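Local coordinates for matrix protein VP40 (PDB 5B0V) that drives assembly and budding of Marburg virus particles as the viral matrix protein, a dimer that rearranges into multimers at the plasma membrane, at residues A[240-252]-A[260-272]. Residues are numbered along the deposited sequence; the frame is centred on the assembly and turned at random.
Sequences LAISGILHQLRVE and LFRISLPADMFSV
Met269, a selenomethionine, runs alongside Ile245 in the opposite direction, its CE 3.6 Å from Ile245 CG1. With Met269 CG turned anti to the backbone N (chi1 -173°), its chain stays extended until it bends at chi3, a course that carries SE and CE to helix 237-243, near CB and O of Ala241. Next to it, Phe270 CZ meets Ile242 CG1 at 4.2 Å, the two side chains crossing at about a right angle; Ile242 also packs on strands 205-210 and 304-309. In the middle of the contact Leu249 presents two surfaces: its CD2 touches Leu265 CD2 at 4.0 Å and Pro266 CD, while its CB lies against Ile263 CG2. Val251 continues this apolar row, CG2 on Ile263 CG1 (3.9 Å) and CG1 on Phe261 CB. From here the segments form the antiparallel hairpin of strands 251-253 and 260-264. Glu252 and Arg262 are a hydrogen-bonded pair: Glu252 N lies 3.1 Å from Arg262 O. The return bond, Arg262 N to Glu252 O, is equally straight, 166° at the hydrogen. Their side chains point the same way, and Arg262 NH2 meets Glu252 OE2 at 2.9 Å, near the guanidinium plane; a weak bond from NE reaches the same oxygen, the carboxylate plane turned 35° from the guanidinium. Arg262 NH1 bonds Tyr288 OH on strand 286-290. Polar bonds thus fix the hairpin's register, whereas residues 241-249 are held by apolar contacts, without hydrogen bonds across.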
loop_
_atom_site.group_PDB
_atom_site.type_symbol
_atom_site.label_atom_id
_atom_site.label_comp_id
_atom_site.label_asym_id
_atom_site.label_seq_id
_atom_site.Cartn_x
_atom_site.Cartn_y
_atom_site.Cartn_z
ATOM N N LEU A 240 -5.333 -30.413 -30.621
ATOM C CA LEU A 240 -4.847 -31.780 -30.702
ATOM C C LEU A 240 -3.361 -31.852 -30.438
ATOM O O LEU A 240 -2.890 -32.823 -29.882
ATOM C CB LEU A 240 -5.132 -32.369 -32.074
ATOM C CG LEU A 240 -6.481 -33.043 -32.191
ATOM C CD1 LEU A 240 -6.631 -33.492 -33.622
ATOM C CD2 LEU A 240 -6.593 -34.199 -31.206
ATOM N N ALA A 241 -2.624 -30.842 -30.882
ATOM C CA ALA A 241 -1.182 -30.840 -30.747
ATOM C C ALA A 241 -0.831 -30.783 -29.279
ATOM O O ALA A 241 0.027 -31.524 -28.816
ATOM C CB ALA A 241 -0.594 -29.652 -31.477
ATOM N N ILE A 242 -1.528 -29.913 -28.558
ATOM C CA ILE A 242 -1.353 -29.766 -27.114
ATOM C C ILE A 242 -1.684 -31.047 -26.337
ATOM O O ILE A 242 -0.886 -31.491 -25.496
ATOM C CB ILE A 242 -2.210 -28.624 -26.554
ATOM C CG1 ILE A 242 -1.809 -27.296 -27.193
ATOM C CG2 ILE A 242 -2.028 -28.492 -25.056
ATOM C CD1 ILE A 242 -2.887 -26.229 -27.113
ATOM N N SER A 243 -2.837 -31.657 -26.602
ATOM C CA SER A 243 -3.189 -32.861 -25.840
ATOM C C SER A 243 -2.130 -33.930 -26.060
ATOM O O SER A 243 -1.822 -34.699 -25.151
ATOM C CB SER A 243 -4.573 -33.375 -26.192
ATOM O OG SER A 243 -4.666 -33.587 -27.575
ATOM N N GLY A 244 -1.530 -33.919 -27.244
ATOM C CA GLY A 244 -0.444 -34.839 -27.570
ATOM C C GLY A 244 0.768 -34.836 -26.649
ATOM O O GLY A 244 1.441 -35.857 -26.533
ATOM N N ILE A 245 1.048 -33.701 -25.995
ATOM C CA ILE A 245 2.158 -33.599 -25.054
ATOM C C ILE A 245 1.706 -33.105 -23.699
ATOM O O ILE A 245 2.525 -32.746 -22.847
ATOM C CB ILE A 245 3.262 -32.659 -25.570
ATOM C CG1 ILE A 245 2.718 -31.294 -26.008
ATOM C CG2 ILE A 245 3.983 -33.280 -26.747
ATOM C CD1 ILE A 245 2.302 -30.374 -24.883
ATOM N N LEU A 246 0.399 -33.110 -23.484
ATOM C CA LEU A 246 -0.188 -32.525 -22.280
ATOM C C LEU A 246 0.347 -33.134 -21.009
ATOM O O LEU A 246 0.577 -32.467 -20.029
ATOM C CB LEU A 246 -1.694 -32.743 -22.314
ATOM C CG LEU A 246 -2.490 -32.227 -21.126
ATOM C CD1 LEU A 246 -2.368 -30.715 -20.949
ATOM C CD2 LEU A 246 -3.946 -32.627 -21.333
ATOM N N HIS A 247 0.530 -34.433 -21.046
ATOM C CA HIS A 247 0.904 -35.245 -19.904
ATOM C C HIS A 247 2.390 -35.279 -19.671
ATOM O O HIS A 247 2.847 -35.840 -18.687
ATOM C CB HIS A 247 0.490 -36.693 -20.211
ATOM C CG HIS A 247 1.179 -37.267 -21.427
ATOM N ND1 HIS A 247 0.783 -36.974 -22.718
ATOM C CD2 HIS A 247 2.257 -38.082 -21.542
ATOM C CE1 HIS A 247 1.578 -37.596 -23.571
ATOM N NE2 HIS A 247 2.481 -38.273 -22.884
ATOM N N GLN A 248 3.158 -34.729 -20.609
ATOM C CA GLN A 248 4.615 -34.636 -20.438
ATOM C C GLN A 248 5.042 -33.293 -19.846
ATOM O O GLN A 248 6.187 -33.130 -19.437
ATOM C CB GLN A 248 5.342 -34.824 -21.753
ATOM C CG GLN A 248 5.130 -36.168 -22.399
ATOM C CD GLN A 248 5.214 -36.030 -23.905
ATOM O OE1 GLN A 248 4.283 -36.424 -24.636
ATOM N NE2 GLN A 248 6.305 -35.406 -24.385
ATOM N N LEU A 249 4.129 -32.329 -19.815
ATOM C CA LEU A 249 4.479 -31.035 -19.304
ATOM C C LEU A 249 4.844 -31.189 -17.842
ATOM O O LEU A 249 4.153 -31.913 -17.137
ATOM C CB LEU A 249 3.318 -30.073 -19.485
ATOM C CG LEU A 249 2.991 -29.720 -20.941
ATOM C CD1 LEU A 249 1.838 -28.725 -20.989
ATOM C CD2 LEU A 249 4.217 -29.178 -21.660
ATOM N N ARG A 250 5.927 -30.530 -17.413
ATOM C CA ARG A 250 6.361 -30.533 -16.005
ATOM C C ARG A 250 6.140 -29.198 -15.304
ATOM O O ARG A 250 6.704 -28.167 -15.691
ATOM C CB ARG A 250 7.836 -30.866 -15.887
ATOM C CG ARG A 250 8.116 -32.304 -16.224
ATOM C CD ARG A 250 9.603 -32.572 -16.124
ATOM N NE ARG A 250 9.919 -33.818 -16.808
ATOM C CZ ARG A 250 11.137 -34.342 -16.887
ATOM N NH1 ARG A 250 12.162 -33.737 -16.294
ATOM N NH2 ARG A 250 11.332 -35.488 -17.541
ATOM N N VAL A 251 5.345 -29.236 -14.246
ATOM C CA VAL A 251 5.114 -28.066 -13.417
ATOM C C VAL A 251 6.202 -27.980 -12.341
ATOM O O VAL A 251 6.429 -28.922 -11.614
ATOM C CB VAL A 251 3.739 -28.159 -12.754
ATOM C CG1 VAL A 251 3.515 -26.981 -11.846
ATOM C CG2 VAL A 251 2.654 -28.229 -13.811
ATOM N N GLU A 252 6.931 -26.888 -12.283
ATOM C CA GLU A 252 7.890 -26.743 -11.209
ATOM C C GLU A 252 7.591 -25.517 -10.351
ATOM O O GLU A 252 7.081 -24.517 -10.830
ATOM C CB GLU A 252 9.325 -26.762 -11.743
ATOM C CG GLU A 252 9.889 -25.466 -12.272
ATOM C CD GLU A 252 11.437 -25.546 -12.285
ATOM O OE1 GLU A 252 12.035 -26.631 -12.543
ATOM O OE2 GLU A 252 12.091 -24.540 -12.007
ATOM N N LEU A 260 3.754 -19.647 -6.490
ATOM C CA LEU A 260 4.050 -19.395 -7.891
ATOM C C LEU A 260 4.715 -20.575 -8.574
ATOM O O LEU A 260 5.745 -21.075 -8.149
ATOM C CB LEU A 260 4.941 -18.170 -7.999
ATOM C CG LEU A 260 5.086 -17.532 -9.388
ATOM C CD1 LEU A 260 3.822 -16.780 -9.751
ATOM C CD2 LEU A 260 6.282 -16.587 -9.458
ATOM N N PHE A 261 4.107 -20.991 -9.670
ATOM C CA PHE A 261 4.554 -22.137 -10.438
ATOM C C PHE A 261 4.725 -21.768 -11.881
ATOM O O PHE A 261 4.119 -20.793 -12.371
ATOM C CB PHE A 261 3.540 -23.241 -10.292
ATOM C CG PHE A 261 3.316 -23.613 -8.864
ATOM C CD1 PHE A 261 2.565 -22.801 -8.020
ATOM C CD2 PHE A 261 3.923 -24.736 -8.340
ATOM C CE1 PHE A 261 2.395 -23.150 -6.687
ATOM C CE2 PHE A 261 3.755 -25.080 -7.022
ATOM C CZ PHE A 261 2.998 -24.292 -6.198
ATOM N N ARG A 262 5.552 -22.552 -12.558
ATOM C CA ARG A 262 5.822 -22.321 -13.971
ATOM C C ARG A 262 5.882 -23.620 -14.796
ATOM O O ARG A 262 6.109 -24.697 -14.255
ATOM C CB ARG A 262 7.104 -21.513 -14.089
ATOM C CG ARG A 262 8.335 -22.211 -13.627
ATOM C CD ARG A 262 9.528 -21.402 -14.087
ATOM N NE ARG A 262 10.700 -21.839 -13.328
ATOM C CZ ARG A 262 11.555 -21.079 -12.656
ATOM N NH1 ARG A 262 11.449 -19.761 -12.627
ATOM N NH2 ARG A 262 12.558 -21.656 -12.026
ATOM N N ILE A 263 5.660 -23.501 -16.104
ATOM C CA ILE A 263 5.785 -24.633 -17.032
ATOM C C ILE A 263 6.613 -24.217 -18.230
ATOM O O ILE A 263 6.241 -23.314 -18.993
ATOM C CB ILE A 263 4.433 -25.126 -17.563
ATOM C CG1 ILE A 263 3.511 -25.510 -16.431
ATOM C CG2 ILE A 263 4.608 -26.344 -18.466
ATOM C CD1 ILE A 263 2.068 -25.660 -16.859
ATOM N N SER A 264 7.739 -24.884 -18.419
ATOM C CA SER A 264 8.498 -24.643 -19.615
ATOM C C SER A 264 7.872 -25.508 -20.739
ATOM O O SER A 264 7.464 -26.675 -20.521
ATOM C CB SER A 264 9.970 -24.893 -19.380
ATOM O OG SER A 264 10.231 -26.243 -19.601
ATOM N N LEU A 265 7.728 -24.887 -21.912
ATOM C CA LEU A 265 7.010 -25.461 -23.041
ATOM C C LEU A 265 7.994 -25.767 -24.140
ATOM O O LEU A 265 8.944 -25.030 -24.323
ATOM C CB LEU A 265 5.956 -24.479 -23.549
ATOM C CG LEU A 265 4.853 -24.096 -22.557
ATOM C CD1 LEU A 265 4.038 -22.910 -23.022
ATOM C CD2 LEU A 265 3.922 -25.252 -22.328
ATOM N N PRO A 266 7.768 -26.852 -24.889
ATOM C CA PRO A 266 8.651 -27.171 -26.010
ATOM C C PRO A 266 8.672 -26.063 -27.098
ATOM O O PRO A 266 7.621 -25.573 -27.502
ATOM C CB PRO A 266 8.075 -28.486 -26.548
ATOM C CG PRO A 266 6.670 -28.539 -26.071
ATOM C CD PRO A 266 6.630 -27.791 -24.785
ATOM N N ALA A 267 9.866 -25.650 -27.515
ATOM C CA ALA A 267 10.011 -24.560 -28.464
ATOM C C ALA A 267 9.599 -25.005 -29.850
ATOM O O ALA A 267 9.105 -24.204 -30.638
ATOM C CB ALA A 267 11.443 -24.065 -28.509
ATOM N N ASP A 268 9.800 -26.277 -30.151
ATOM C CA ASP A 268 9.415 -26.784 -31.442
ATOM C C ASP A 268 7.915 -26.685 -31.691
ATOM O O ASP A 268 7.486 -26.789 -32.841
ATOM C CB ASP A 268 9.902 -28.235 -31.638
ATOM C CG ASP A 268 9.173 -29.261 -30.734
ATOM O OD1 ASP A 268 8.254 -28.883 -29.976
ATOM O OD2 ASP A 268 9.532 -30.462 -30.809
HETATM N N MSE A 269 7.129 -26.481 -30.630
HETATM C CA MSE A 269 5.673 -26.364 -30.738
HETATM C C MSE A 269 5.054 -25.002 -30.507
HETATM O O MSE A 269 4.048 -24.675 -31.116
HETATM C CB MSE A 269 5.105 -27.276 -29.686
HETATM C CG MSE A 269 3.586 -27.351 -29.822
HETATM SE SE MSE A 269 2.658 -28.686 -28.706
HETATM C CE MSE A 269 3.254 -30.411 -29.446
ATOM N N PHE A 270 5.650 -24.201 -29.619
ATOM C CA PHE A 270 5.080 -22.923 -29.179
ATOM C C PHE A 270 5.970 -21.745 -29.530
ATOM O O PHE A 270 7.196 -21.759 -29.309
ATOM C CB PHE A 270 4.888 -22.930 -27.684
ATOM C CG PHE A 270 3.865 -23.917 -27.208
ATOM C CD1 PHE A 270 2.524 -23.593 -27.214
ATOM C CD2 PHE A 270 4.246 -25.152 -26.732
ATOM C CE1 PHE A 270 1.583 -24.489 -26.765
ATOM C CE2 PHE A 270 3.305 -26.063 -26.289
ATOM C CZ PHE A 270 1.974 -25.725 -26.298
ATOM N N SER A 271 5.337 -20.727 -30.104
ATOM C CA SER A 271 6.006 -19.516 -30.545
ATOM C C SER A 271 5.736 -18.409 -29.547
ATOM O O SER A 271 4.620 -18.227 -29.072
ATOM C CB SER A 271 5.498 -19.104 -31.924
ATOM O OG SER A 271 5.795 -17.737 -32.174
ATOM N N VAL A 272 6.781 -17.663 -29.261
ATOM C CA VAL A 272 6.749 -16.564 -28.330
ATOM C C VAL A 272 6.623 -15.231 -29.092
ATOM O O VAL A 272 6.524 -14.186 -28.449
ATOM C CB VAL A 272 8.021 -16.590 -27.450
ATOM C CG1 VAL A 272 8.063 -17.869 -26.644
ATOM C CG2 VAL A 272 9.285 -16.473 -28.306
#